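Local coordinates for protein tryptophan halogenase (Shewanella frigidimarina, PDB 2PYX) that probably acts as a flavin-dependent halogenase that binds FAD and modifies tryptophan or a related substrate, at residues P461-S464 / F465-L469. Sequence-based numbering, arbitrary orientation.
Sequences PAAS and FQYVL
Successive i to i+4 contacts, Ala-462 to Gln-466, Ala-463 to Tyr-467 and Ser-464 to Val-468, build the start of helix 462-471, in a mostly buried setting near the predicted tryptophan site. Three backbone N-H...O=C hydrogen bonds run in sequence: Gln-466 N to Ala-462 O (3.0 Å, 160° at the hydrogen), Tyr-467 N to Ala-463 O (2.8 Å) and Val-468 N to Ser-464 O (3.1 Å). The Phe-465 ring turns its edge to the preceding turn, CD1 lying 3.6 Å from Pro-461 O in the ring plane. On another side of the helix, Tyr-467 CE2 packs 4.2 Å from Ala-463 CB, while its hydroxyl hydrogen-bonds to Ser-114 O. Gln-466 sets CG beside its own backbone N (chi1 -62°) and then runs extended back along the helix, bringing OE1 3.7 Å from Ala-463 CA; its NE2 hydrogen-bonds to Pro-448 O and Asp-123. With an alanine in place of Gln-466, Pro-448 O and the Asp-123 carboxylate would probably lose their shared amide donor. Ser-464 OG hydrogen-bonds to His-111, and the Val-468 side chain comes within about 4 Å of that of Glu-361, a residue predicted to bind L-tryptophan. Backbone bonding thus fixes the turn, while Ser-464 OG, Gln-466 NE2 and Tyr-467 OH are satisfied by neighbouring parts of the fold.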
# COMPACT_ATOMS: atom_id res chain seq x y z
N PRO A 461 -1.43 -12.22 -1.43
CA PRO A 461 -1.63 -13.65 -1.46
C PRO A 461 -3.03 -13.99 -1.81
O PRO A 461 -3.91 -13.07 -1.77
CB PRO A 461 -1.35 -14.07 -0.01
CG PRO A 461 -1.71 -12.95 0.76
CD PRO A 461 -1.47 -11.70 -0.07
N ALA A 462 -3.26 -15.27 -2.09
CA ALA A 462 -4.57 -15.80 -2.44
C ALA A 462 -5.58 -15.37 -1.39
O ALA A 462 -6.70 -15.11 -1.73
CB ALA A 462 -4.56 -17.32 -2.58
N ALA A 463 -5.19 -15.32 -0.11
CA ALA A 463 -6.16 -14.97 0.94
C ALA A 463 -6.81 -13.63 0.68
O ALA A 463 -7.97 -13.44 0.99
CB ALA A 463 -5.54 -14.98 2.31
N SER A 464 -6.06 -12.69 0.15
CA SER A 464 -6.64 -11.36 -0.13
C SER A 464 -7.77 -11.46 -1.13
O SER A 464 -8.83 -10.80 -0.99
CB SER A 464 -5.58 -10.41 -0.65
OG SER A 464 -4.77 -10.00 0.44
N PHE A 465 -7.58 -12.31 -2.12
CA PHE A 465 -8.61 -12.54 -3.11
C PHE A 465 -9.80 -13.22 -2.48
O PHE A 465 -10.96 -12.88 -2.78
CB PHE A 465 -8.06 -13.32 -4.29
CG PHE A 465 -7.12 -12.53 -5.14
CD1 PHE A 465 -5.79 -12.39 -4.77
CD2 PHE A 465 -7.57 -11.86 -6.27
CE1 PHE A 465 -4.92 -11.63 -5.55
CE2 PHE A 465 -6.72 -11.10 -7.04
CZ PHE A 465 -5.38 -10.99 -6.68
N GLN A 466 -9.58 -14.17 -1.59
CA GLN A 466 -10.68 -14.81 -0.88
C GLN A 466 -11.46 -13.82 -0.04
O GLN A 466 -12.69 -13.82 -0.03
CB GLN A 466 -10.14 -15.92 0.02
CG GLN A 466 -9.44 -17.04 -0.75
CD GLN A 466 -8.72 -18.04 0.15
OE1 GLN A 466 -8.47 -17.77 1.34
NE2 GLN A 466 -8.41 -19.22 -0.41
N TYR A 467 -10.75 -12.96 0.68
CA TYR A 467 -11.43 -12.02 1.58
C TYR A 467 -12.34 -11.08 0.79
O TYR A 467 -13.44 -10.76 1.24
CB TYR A 467 -10.45 -11.19 2.37
CG TYR A 467 -9.82 -11.88 3.52
CD1 TYR A 467 -10.60 -12.45 4.54
CD2 TYR A 467 -8.44 -11.90 3.67
CE1 TYR A 467 -9.97 -13.06 5.67
CE2 TYR A 467 -7.83 -12.49 4.82
CZ TYR A 467 -8.61 -13.08 5.79
OH TYR A 467 -8.00 -13.64 6.92
N VAL A 468 -11.87 -10.59 -0.36
CA VAL A 468 -12.69 -9.70 -1.17
C VAL A 468 -13.80 -10.47 -1.86
O VAL A 468 -14.98 -10.07 -1.79
CB VAL A 468 -11.83 -8.89 -2.18
CG1 VAL A 468 -12.73 -8.10 -3.16
CG2 VAL A 468 -10.93 -7.92 -1.42
N LEU A 469 -13.48 -11.57 -2.53
CA LEU A 469 -14.48 -12.32 -3.28
C LEU A 469 -15.65 -12.71 -2.38
O LEU A 469 -16.81 -12.52 -2.73
CB LEU A 469 -13.83 -13.56 -3.90
CG LEU A 469 -14.58 -14.32 -4.97
CD1 LEU A 469 -14.74 -13.51 -6.24
CD2 LEU A 469 -13.87 -15.61 -5.34